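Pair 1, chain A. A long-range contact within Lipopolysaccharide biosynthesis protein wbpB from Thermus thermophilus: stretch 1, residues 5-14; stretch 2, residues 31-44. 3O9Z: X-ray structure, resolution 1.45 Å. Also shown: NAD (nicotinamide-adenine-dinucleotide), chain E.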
# COMPACT_ATOMS: atom_id res chain seq x y z
N ARG A 5 7.21 29.94 -0.15
CA ARG A 5 7.63 28.60 0.29
C ARG A 5 6.43 27.65 0.21
O ARG A 5 5.39 27.85 0.87
CB ARG A 5 8.18 28.63 1.71
CG ARG A 5 9.50 29.39 1.83
CD ARG A 5 9.83 29.73 3.30
NE ARG A 5 10.00 28.59 4.20
CZ ARG A 5 11.05 27.76 4.20
NH1 ARG A 5 11.10 26.79 5.10
NH2 ARG A 5 12.01 27.89 3.29
N PHE A 6 6.64 26.54 -0.52
CA PHE A 6 5.58 25.56 -0.78
C PHE A 6 5.90 24.22 -0.15
O PHE A 6 7.08 23.81 -0.10
CB PHE A 6 5.52 25.32 -2.27
CG PHE A 6 4.82 26.39 -3.05
CD1 PHE A 6 5.57 27.39 -3.66
CD2 PHE A 6 3.45 26.35 -3.22
CE1 PHE A 6 4.93 28.41 -4.37
CE2 PHE A 6 2.80 27.38 -3.90
CZ PHE A 6 3.55 28.35 -4.56
N ALA A 7 4.88 23.49 0.30
CA ALA A 7 5.02 22.04 0.47
C ALA A 7 3.98 21.48 -0.52
O ALA A 7 3.02 22.15 -0.90
CB ALA A 7 4.69 21.62 1.86
N LEU A 8 4.19 20.25 -0.97
CA LEU A 8 3.34 19.63 -2.03
C LEU A 8 2.88 18.26 -1.55
O LEU A 8 3.71 17.46 -1.07
CB LEU A 8 4.05 19.53 -3.37
CG LEU A 8 3.33 18.72 -4.45
CD1 LEU A 8 2.04 19.39 -4.87
CD2 LEU A 8 4.29 18.61 -5.64
N THR A 9 1.59 17.96 -1.70
CA THR A 9 1.10 16.60 -1.47
C THR A 9 0.75 15.96 -2.81
O THR A 9 0.38 16.63 -3.77
CB THR A 9 -0.10 16.49 -0.56
OG1 THR A 9 -1.27 16.97 -1.24
CG2 THR A 9 0.11 17.38 0.69
N GLY A 10 1.07 14.67 -2.91
CA GLY A 10 0.76 13.92 -4.14
C GLY A 10 1.91 13.91 -5.13
O GLY A 10 1.67 13.76 -6.35
N LEU A 11 3.15 14.05 -4.65
CA LEU A 11 4.31 14.24 -5.54
C LEU A 11 4.51 13.13 -6.60
O LEU A 11 5.06 13.39 -7.65
CB LEU A 11 5.58 14.28 -4.66
CG LEU A 11 6.92 14.45 -5.38
CD1 LEU A 11 7.06 15.75 -6.16
CD2 LEU A 11 8.04 14.33 -4.34
N ALA A 12 4.09 11.90 -6.28
CA ALA A 12 4.36 10.78 -7.22
C ALA A 12 3.36 10.70 -8.36
O ALA A 12 3.48 9.82 -9.23
CB ALA A 12 4.33 9.49 -6.45
N GLY A 13 2.35 11.56 -8.35
CA GLY A 13 1.20 11.33 -9.19
C GLY A 13 1.35 11.88 -10.57
O GLY A 13 2.33 12.57 -10.93
N TYR A 14 0.36 11.58 -11.40
CA TYR A 14 0.35 12.11 -12.74
C TYR A 14 0.45 13.63 -12.88
O TYR A 14 1.18 14.14 -13.73
CB TYR A 14 -0.92 11.65 -13.48
CG TYR A 14 -1.04 12.32 -14.82
CD1 TYR A 14 -1.96 13.34 -14.98
CD2 TYR A 14 -0.32 11.86 -15.93
CE1 TYR A 14 -2.08 13.99 -16.20
CE2 TYR A 14 -0.44 12.53 -17.16
CZ TYR A 14 -1.34 13.56 -17.28
OH TYR A 14 -1.48 14.23 -18.47
N VAL A 31 9.77 23.14 -0.32
CA VAL A 31 10.45 22.84 0.93
C VAL A 31 10.33 21.35 1.28
O VAL A 31 11.28 20.75 1.79
CB VAL A 31 9.88 23.71 2.07
CG1 VAL A 31 10.52 23.41 3.41
CG2 VAL A 31 10.10 25.20 1.71
N ALA A 32 9.16 20.75 1.05
CA ALA A 32 8.90 19.40 1.53
C ALA A 32 7.73 18.88 0.72
O ALA A 32 6.87 19.64 0.24
CB ALA A 32 8.56 19.36 2.99
N SER A 33 7.72 17.57 0.52
CA SER A 33 6.57 16.89 -0.11
C SER A 33 6.15 15.69 0.68
O SER A 33 6.92 15.14 1.47
CB SER A 33 6.96 16.40 -1.51
OG SER A 33 7.56 17.33 -2.37
N LEU A 34 4.90 15.26 0.42
CA LEU A 34 4.28 14.12 1.05
C LEU A 34 3.71 13.24 -0.06
O LEU A 34 2.92 13.72 -0.89
CB LEU A 34 3.09 14.53 1.95
CG LEU A 34 2.19 13.42 2.48
CD1 LEU A 34 2.93 12.42 3.38
CD2 LEU A 34 0.99 14.07 3.24
N ASP A 35 4.02 11.94 -0.02
CA ASP A 35 3.25 10.95 -0.82
C ASP A 35 3.55 9.60 -0.19
O ASP A 35 4.74 9.31 0.03
CB ASP A 35 3.70 10.93 -2.30
CG ASP A 35 2.69 10.28 -3.23
OD1 ASP A 35 2.25 9.19 -2.88
OD2 ASP A 35 2.33 10.92 -4.23
N PRO A 36 2.53 8.80 0.12
CA PRO A 36 2.75 7.45 0.65
C PRO A 36 3.48 6.58 -0.37
O PRO A 36 4.13 5.61 0.09
CB PRO A 36 1.34 6.92 0.91
CG PRO A 36 0.47 8.24 1.01
CD PRO A 36 1.11 9.18 0.01
N ALA A 37 3.42 6.93 -1.65
CA ALA A 37 4.21 6.23 -2.66
C ALA A 37 5.52 6.92 -2.89
O ALA A 37 5.64 8.16 -2.85
CB ALA A 37 3.45 6.15 -3.96
N THR A 38 6.55 6.14 -3.18
CA THR A 38 7.88 6.72 -3.26
C THR A 38 8.45 6.76 -4.67
O THR A 38 9.65 7.05 -4.85
CB THR A 38 8.90 6.00 -2.37
OG1 THR A 38 9.05 4.68 -2.91
CG2 THR A 38 8.43 5.84 -0.94
N ASN A 39 7.57 6.50 -5.64
CA ASN A 39 7.99 6.66 -7.03
C ASN A 39 8.06 8.08 -7.54
O ASN A 39 7.25 8.51 -8.37
CB ASN A 39 7.19 5.67 -7.94
CG ASN A 39 5.69 5.92 -7.95
OD1 ASN A 39 5.05 5.77 -8.99
ND2 ASN A 39 5.10 6.19 -6.82
N VAL A 40 8.94 8.86 -6.92
CA VAL A 40 8.96 10.32 -7.02
C VAL A 40 10.29 10.84 -7.52
O VAL A 40 10.57 12.04 -7.48
CB VAL A 40 8.67 10.96 -5.64
CG1 VAL A 40 7.34 10.50 -5.06
CG2 VAL A 40 9.83 10.68 -4.64
N GLY A 41 11.14 9.96 -8.06
CA GLY A 41 12.49 10.40 -8.48
C GLY A 41 12.61 11.59 -9.42
O GLY A 41 13.63 12.27 -9.51
N LEU A 42 11.53 11.88 -10.15
CA LEU A 42 11.48 13.07 -10.98
C LEU A 42 11.78 14.35 -10.20
O LEU A 42 12.23 15.32 -10.79
CB LEU A 42 10.11 13.23 -11.64
CG LEU A 42 10.08 13.41 -13.15
CD1 LEU A 42 8.70 13.96 -13.55
CD2 LEU A 42 11.20 14.30 -13.66
N VAL A 43 11.50 14.35 -8.91
CA VAL A 43 11.58 15.58 -8.11
C VAL A 43 13.01 16.14 -8.07
O VAL A 43 13.21 17.36 -7.98
CB VAL A 43 11.02 15.38 -6.68
CG1 VAL A 43 11.90 14.46 -5.81
CG2 VAL A 43 10.90 16.72 -5.94
N ASP A 44 14.02 15.28 -8.19
CA ASP A 44 15.39 15.79 -8.15
C ASP A 44 15.74 16.67 -9.35
O ASP A 44 16.65 17.48 -9.24
CB ASP A 44 16.41 14.65 -8.08
CG ASP A 44 16.46 14.00 -6.72
OD1 ASP A 44 15.87 14.54 -5.78
OD2 ASP A 44 17.12 12.94 -6.54
PA NAD E . -2.65 9.99 -9.39
O1A NAD E . -1.74 9.92 -10.56
O2A NAD E . -3.45 8.78 -8.90
O5B NAD E . -1.68 10.52 -8.27
C5B NAD E . -2.25 10.61 -6.99
C4B NAD E . -1.10 10.69 -5.96
O4B NAD E . -1.61 10.98 -4.63
C3B NAD E . -0.44 9.29 -5.85
O3B NAD E . 0.98 9.36 -6.09
C2B NAD E . -0.80 8.80 -4.44
O2B NAD E . 0.18 7.95 -3.82
C1B NAD E . -0.84 10.19 -3.73
N9A NAD E . -1.56 10.09 -2.43
C8A NAD E . -2.45 9.21 -1.90
N7A NAD E . -2.77 9.55 -0.65
C5A NAD E . -1.99 10.63 -0.31
C6A NAD E . -1.83 11.44 0.88
N6A NAD E . -2.52 11.13 2.02
N1A NAD E . -0.96 12.43 0.71
C2A NAD E . -0.24 12.79 -0.34
N3A NAD E . -0.36 12.03 -1.46
C4A NAD E . -1.23 11.01 -1.43
O3 NAD E . -3.72 11.16 -9.65
PN NAD E . -3.61 12.52 -10.41
O1N NAD E . -4.21 12.35 -11.81
O2N NAD E . -2.22 13.09 -10.28
O5D NAD E . -4.72 13.42 -9.69
C5D NAD E . -4.23 14.10 -8.56
C4D NAD E . -5.22 15.25 -8.30
O4D NAD E . -5.03 16.17 -9.40
C3D NAD E . -6.71 14.87 -8.26
O3D NAD E . -7.34 15.83 -7.35
C2D NAD E . -7.15 15.22 -9.69
O2D NAD E . -8.52 15.59 -9.75
C1D NAD E . -6.25 16.39 -10.12
N1N NAD E . -6.05 16.45 -11.57
C2N NAD E . -6.21 17.60 -12.19
C3N NAD E . -6.03 17.79 -13.55
C7N NAD E . -6.34 19.13 -14.07
O7N NAD E . -6.31 20.15 -13.35
N7N NAD E . -6.51 19.17 -15.39
C4N NAD E . -5.62 16.68 -14.29
C5N NAD E . -5.37 15.50 -13.59
C6N NAD E . -5.57 15.39 -12.22
O HOH W 1 5.46 8.50 -10.25

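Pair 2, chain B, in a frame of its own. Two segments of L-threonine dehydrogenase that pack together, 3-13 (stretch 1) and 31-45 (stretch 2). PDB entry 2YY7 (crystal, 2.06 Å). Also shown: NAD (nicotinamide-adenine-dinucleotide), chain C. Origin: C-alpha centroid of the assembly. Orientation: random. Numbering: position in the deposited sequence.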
# COMPACT_ATOMS: atom_id res chain seq x y z
N PRO B 3 -30.80 -9.01 6.11
CA PRO B 3 -30.12 -8.13 5.16
C PRO B 3 -30.43 -8.52 3.72
O PRO B 3 -30.87 -9.63 3.44
CB PRO B 3 -28.65 -8.34 5.51
CG PRO B 3 -28.62 -9.80 5.86
CD PRO B 3 -29.85 -9.95 6.73
N LYS B 4 -30.21 -7.57 2.82
CA LYS B 4 -30.41 -7.81 1.40
C LYS B 4 -28.97 -7.81 0.88
O LYS B 4 -28.32 -6.77 0.84
CB LYS B 4 -31.22 -6.67 0.78
CG LYS B 4 -31.66 -6.97 -0.63
CD LYS B 4 -32.50 -8.24 -0.69
CE LYS B 4 -32.97 -8.52 -2.10
NZ LYS B 4 -33.82 -7.40 -2.61
N ILE B 5 -28.50 -8.99 0.50
CA ILE B 5 -27.12 -9.17 0.07
C ILE B 5 -26.81 -9.18 -1.43
O ILE B 5 -27.54 -9.76 -2.23
CB ILE B 5 -26.56 -10.48 0.67
CG1 ILE B 5 -26.74 -10.46 2.19
CG2 ILE B 5 -25.09 -10.66 0.30
CD1 ILE B 5 -26.55 -11.82 2.86
N LEU B 6 -25.71 -8.53 -1.79
CA LEU B 6 -25.25 -8.49 -3.16
C LEU B 6 -23.83 -9.06 -3.17
O LEU B 6 -22.92 -8.50 -2.55
CB LEU B 6 -25.23 -7.07 -3.72
CG LEU B 6 -24.59 -6.94 -5.10
CD1 LEU B 6 -25.37 -7.77 -6.13
CD2 LEU B 6 -24.55 -5.47 -5.52
N ILE B 7 -23.65 -10.18 -3.85
CA ILE B 7 -22.34 -10.80 -3.95
C ILE B 7 -21.78 -10.49 -5.34
O ILE B 7 -22.34 -10.91 -6.35
CB ILE B 7 -22.41 -12.33 -3.77
CG1 ILE B 7 -22.92 -12.65 -2.36
CG2 ILE B 7 -21.04 -12.95 -3.99
CD1 ILE B 7 -23.23 -14.11 -2.15
N ILE B 8 -20.68 -9.74 -5.38
CA ILE B 8 -20.04 -9.37 -6.63
C ILE B 8 -18.92 -10.38 -6.87
O ILE B 8 -18.04 -10.54 -6.03
CB ILE B 8 -19.48 -7.93 -6.54
CG1 ILE B 8 -20.61 -6.97 -6.17
CG2 ILE B 8 -18.86 -7.52 -7.87
CD1 ILE B 8 -20.16 -5.52 -6.02
N GLY B 9 -18.98 -11.06 -8.02
CA GLY B 9 -18.00 -12.08 -8.34
C GLY B 9 -18.49 -13.39 -7.75
O GLY B 9 -17.70 -14.19 -7.26
N ALA B 10 -19.81 -13.60 -7.82
CA ALA B 10 -20.45 -14.79 -7.26
C ALA B 10 -20.14 -16.12 -7.93
O ALA B 10 -20.37 -17.18 -7.34
CB ALA B 10 -21.97 -14.58 -7.22
N CYS B 11 -19.61 -16.07 -9.15
CA CYS B 11 -19.29 -17.30 -9.88
C CYS B 11 -17.88 -17.83 -9.59
O CYS B 11 -17.48 -18.86 -10.13
CB CYS B 11 -19.47 -17.06 -11.38
SG CYS B 11 -21.19 -16.68 -11.83
N GLY B 12 -17.15 -17.13 -8.73
CA GLY B 12 -15.80 -17.54 -8.40
C GLY B 12 -15.72 -18.74 -7.47
O GLY B 12 -16.74 -19.29 -7.04
N GLN B 13 -14.49 -19.16 -7.17
CA GLN B 13 -14.26 -20.30 -6.30
C GLN B 13 -14.94 -20.12 -4.94
O GLN B 13 -15.56 -21.05 -4.43
CB GLN B 13 -12.75 -20.52 -6.08
CG GLN B 13 -12.43 -21.88 -5.42
CD GLN B 13 -11.02 -21.95 -4.84
OE1 GLN B 13 -10.56 -23.02 -4.45
NE2 GLN B 13 -10.35 -20.82 -4.76
N VAL B 31 -30.43 -12.95 -1.37
CA VAL B 31 -29.05 -12.94 -1.82
C VAL B 31 -28.99 -12.83 -3.34
O VAL B 31 -29.42 -13.73 -4.05
CB VAL B 31 -28.31 -14.22 -1.38
CG1 VAL B 31 -26.84 -14.13 -1.74
CG2 VAL B 31 -28.50 -14.45 0.12
N ILE B 32 -28.47 -11.71 -3.83
CA ILE B 32 -28.36 -11.48 -5.26
C ILE B 32 -26.94 -11.80 -5.71
O ILE B 32 -25.97 -11.25 -5.19
CB ILE B 32 -28.65 -9.99 -5.61
CG1 ILE B 32 -29.94 -9.52 -4.93
CG2 ILE B 32 -28.72 -9.82 -7.12
CD1 ILE B 32 -31.19 -10.27 -5.35
N ALA B 33 -26.81 -12.70 -6.68
CA ALA B 33 -25.51 -13.08 -7.21
C ALA B 33 -25.22 -12.24 -8.45
O ALA B 33 -26.10 -12.06 -9.29
CB ALA B 33 -25.49 -14.57 -7.57
N SER B 34 -24.00 -11.72 -8.56
CA SER B 34 -23.62 -10.91 -9.71
C SER B 34 -22.20 -11.24 -10.11
O SER B 34 -21.36 -11.58 -9.28
CB SER B 34 -23.74 -9.41 -9.39
OG SER B 34 -22.83 -9.01 -8.39
N ASP B 35 -21.93 -11.14 -11.41
CA ASP B 35 -20.61 -11.46 -11.94
C ASP B 35 -20.55 -10.92 -13.37
O ASP B 35 -21.59 -10.63 -13.97
CB ASP B 35 -20.43 -12.98 -11.93
CG ASP B 35 -18.98 -13.39 -12.01
OD1 ASP B 35 -18.38 -13.27 -13.10
OD2 ASP B 35 -18.43 -13.82 -10.97
N ILE B 36 -19.35 -10.77 -13.91
CA ILE B 36 -19.24 -10.26 -15.27
C ILE B 36 -19.45 -11.41 -16.24
O ILE B 36 -19.80 -11.20 -17.41
CB ILE B 36 -17.86 -9.58 -15.51
CG1 ILE B 36 -17.89 -8.85 -16.86
CG2 ILE B 36 -16.74 -10.61 -15.49
CD1 ILE B 36 -16.82 -7.79 -17.01
N ARG B 37 -19.27 -12.63 -15.75
CA ARG B 37 -19.48 -13.84 -16.55
C ARG B 37 -20.81 -14.45 -16.15
O ARG B 37 -21.12 -14.57 -14.96
CB ARG B 37 -18.38 -14.87 -16.28
CG ARG B 37 -16.99 -14.47 -16.72
CD ARG B 37 -16.02 -15.59 -16.40
NE ARG B 37 -16.03 -15.90 -14.98
CZ ARG B 37 -15.57 -17.04 -14.46
NH1 ARG B 37 -15.06 -17.98 -15.25
NH2 ARG B 37 -15.62 -17.24 -13.15
N LYS B 38 -21.61 -14.83 -17.14
CA LYS B 38 -22.91 -15.43 -16.87
C LYS B 38 -22.96 -16.82 -17.50
O LYS B 38 -23.30 -16.96 -18.68
CB LYS B 38 -24.03 -14.54 -17.43
CG LYS B 38 -25.45 -14.94 -17.04
CD LYS B 38 -26.00 -16.04 -17.94
CE LYS B 38 -27.45 -16.38 -17.59
NZ LYS B 38 -28.37 -15.22 -17.74
N LEU B 39 -22.58 -17.83 -16.73
CA LEU B 39 -22.57 -19.20 -17.21
C LEU B 39 -23.74 -19.99 -16.64
O LEU B 39 -24.31 -19.62 -15.61
CB LEU B 39 -21.25 -19.88 -16.82
CG LEU B 39 -19.98 -19.25 -17.39
CD1 LEU B 39 -18.77 -20.00 -16.88
CD2 LEU B 39 -20.03 -19.26 -18.92
N ASN B 40 -24.10 -21.09 -17.31
CA ASN B 40 -25.21 -21.93 -16.87
C ASN B 40 -24.80 -22.77 -15.66
O ASN B 40 -25.10 -23.96 -15.58
CB ASN B 40 -25.67 -22.85 -18.01
CG ASN B 40 -24.62 -23.87 -18.39
OD1 ASN B 40 -23.50 -23.53 -18.78
ND2 ASN B 40 -24.98 -25.15 -18.28
N THR B 41 -24.10 -22.13 -14.73
CA THR B 41 -23.64 -22.80 -13.52
C THR B 41 -24.80 -22.98 -12.55
O THR B 41 -25.93 -22.56 -12.84
CB THR B 41 -22.52 -21.98 -12.84
OG1 THR B 41 -22.18 -22.57 -11.57
CG2 THR B 41 -22.98 -20.56 -12.62
N ASP B 42 -24.53 -23.61 -11.42
CA ASP B 42 -25.56 -23.85 -10.41
C ASP B 42 -25.93 -22.56 -9.67
O ASP B 42 -27.09 -22.36 -9.33
CB ASP B 42 -25.08 -24.89 -9.39
CG ASP B 42 -24.79 -26.24 -10.02
OD1 ASP B 42 -23.83 -26.35 -10.80
OD2 ASP B 42 -25.54 -27.20 -9.72
N VAL B 43 -24.95 -21.70 -9.43
CA VAL B 43 -25.20 -20.46 -8.71
C VAL B 43 -26.07 -19.49 -9.50
O VAL B 43 -26.92 -18.81 -8.93
CB VAL B 43 -23.87 -19.76 -8.31
CG1 VAL B 43 -23.07 -19.38 -9.54
CG2 VAL B 43 -24.17 -18.52 -7.47
N VAL B 44 -25.88 -19.44 -10.81
CA VAL B 44 -26.67 -18.55 -11.66
C VAL B 44 -28.15 -18.94 -11.71
O VAL B 44 -29.03 -18.08 -11.63
CB VAL B 44 -26.12 -18.51 -13.10
CG1 VAL B 44 -27.00 -17.63 -13.97
CG2 VAL B 44 -24.70 -17.97 -13.10
N ASN B 45 -28.43 -20.24 -11.84
CA ASN B 45 -29.81 -20.71 -11.92
C ASN B 45 -30.51 -20.92 -10.58
O ASN B 45 -31.74 -21.01 -10.53
CB ASN B 45 -29.88 -22.02 -12.72
CG ASN B 45 -29.35 -21.88 -14.13
OD1 ASN B 45 -29.68 -20.94 -14.84
ND2 ASN B 45 -28.52 -22.84 -14.54
PA NAD C . -12.12 -16.35 -8.59
O1A NAD C . -12.39 -17.82 -8.54
O2A NAD C . -11.10 -15.93 -9.58
O5B NAD C . -13.47 -15.54 -8.71
C5B NAD C . -13.49 -14.21 -9.14
C4B NAD C . -14.82 -13.90 -9.77
O4B NAD C . -14.87 -12.49 -10.02
C3B NAD C . -15.02 -14.64 -11.11
O3B NAD C . -16.26 -15.37 -11.14
C2B NAD C . -14.92 -13.52 -12.15
O2B NAD C . -15.72 -13.76 -13.30
C1B NAD C . -15.40 -12.31 -11.33
N9A NAD C . -15.01 -11.02 -11.93
C8A NAD C . -13.76 -10.72 -12.48
N7A NAD C . -13.81 -9.46 -12.94
C5A NAD C . -15.04 -8.97 -12.66
C6A NAD C . -15.63 -7.75 -12.95
N6A NAD C . -14.99 -6.85 -13.65
N1A NAD C . -16.93 -7.53 -12.57
C2A NAD C . -17.66 -8.51 -11.92
N3A NAD C . -17.10 -9.75 -11.65
C4A NAD C . -15.80 -9.95 -12.04
O3 NAD C . -11.54 -15.88 -7.17
PN NAD C . -11.88 -16.43 -5.68
O1N NAD C . -13.34 -16.68 -5.48
O2N NAD C . -10.83 -17.46 -5.39
O5D NAD C . -11.48 -15.14 -4.79
C5D NAD C . -12.47 -14.17 -4.41
C4D NAD C . -11.81 -13.12 -3.48
O4D NAD C . -11.14 -13.76 -2.41
C3D NAD C . -10.72 -12.29 -4.17
O3D NAD C . -10.73 -10.98 -3.62
C2D NAD C . -9.44 -12.96 -3.74
O2D NAD C . -8.38 -12.04 -3.90
C1D NAD C . -9.76 -13.37 -2.31
N1N NAD C . -8.86 -14.47 -1.88
C2N NAD C . -9.00 -15.73 -2.44
C3N NAD C . -8.15 -16.75 -2.04
C7N NAD C . -8.36 -18.16 -2.55
O7N NAD C . -7.41 -19.07 -2.13
N7N NAD C . -9.36 -18.49 -3.38
C4N NAD C . -7.15 -16.51 -1.08
C5N NAD C . -7.04 -15.24 -0.50
C6N NAD C . -7.88 -14.22 -0.92
O HOH W 2 -15.34 -19.57 -11.55
O HOH W 3 -19.65 -21.20 -10.49

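A recurring way to hold a dinucleotide is to set two parallel strands side by side, let the first end in a tight glycine turn, and let the second lead into an acidic residue that reaches back to that turn. Pairs 1 and 2 are a worked example: the N, CA and C atoms of 14 central residues superpose with an RMSD of 1.0 Å, yet few of the matched side chains are the same.

The shared frame is mostly backbone. In each pair the strands run nearly parallel, their directions 12° apart in pair 1 and 19° in pair 2, and peptide groups join them. Leu8(A) N donates to Ala32(A) O (3.0 Å), and the matching Ile7(B) N donates to Ile32(B) O (2.9 Å). Further along, Leu34(A) N bonds to Leu8(A) O and Ser34(B) N to Ile7(B) O, each at 2.9 Å. Such bonds depend little on side-chain identity, so the register survives changes of sequence.

At the turn, identity is conserved. Gly10(A) and Gly9(B) each open a type I turn with positive phi, where a CB would be jammed against the preceding carbonyl oxygen. Gly13(A) and Gly12(B) close it, and a CB there would clash with NAD O5B. The most faithful match is Asp35(A) with Asp35(B), whose CA atoms fall 0.3 Å apart. OD2 of each aspartate accepts a hydrogen bond from the turn, from Ala12(A) N to Asp35(A) OD2 at 2.9 Å and from Cys11(B) N to Asp35(B) OD2 at 3.1 Å. The same carboxylates accept both adenosine ribose hydroxyls: NAD O2B lies 2.6 Å from Asp35(A) OD1 and 2.7 Å from Asp35(B) OD1, and NAD O3B lies 2.8 Å from Asp35(A) OD2 and 2.7 Å from Asp35(B) OD2. One side chain, at or just past the strand end, thus ties the second stretch, the turn and the cofactor together.

Around this fixed point the packing is redistributed. At the second turn position, pair 1 has the long Leu11(A), whose CD2 reaches Ser33(A) OG (3.6 Å), Val40(A) CB (3.7 Å) and Val43(A) CB (3.9 Å). Its match, Ala10(B), is short and packs CB against Ala33(B) CB at 3.5 Å. The next position reverses the sizes. Ala12(A) sets CB 3.5 Å from Val40(A) CG1, whereas Cys11(B) extends SG to Val43(B) CG1 (4.0 Å) and Val44(B) CG2 (3.9 Å). Each pair therefore bridges from turn to second stretch with a larger side chain, but from neighbouring positions.

Two more substitutions change the chemistry. Leu34(A) meets Thr9(A) through methyls, CD2 to CG2 at 4.3 Å; the matching Ser34(B) instead donates from OG to Ile7(B) O at 2.8 Å, adding a side-chain bond to the backbone ladder. Beyond the aspartate, Ala37(A) offers no polar side-chain group to the ribose; its CB lies 3.7 Å from NAD O2B. Arg37(B) occupies that position in pair 2 and donates from NE to NAD O2B (2.7 Å) and from NH2 to NAD O3B (2.8 Å). The backbone and aspartate set the site, while neighbouring side chains vary how it is filled.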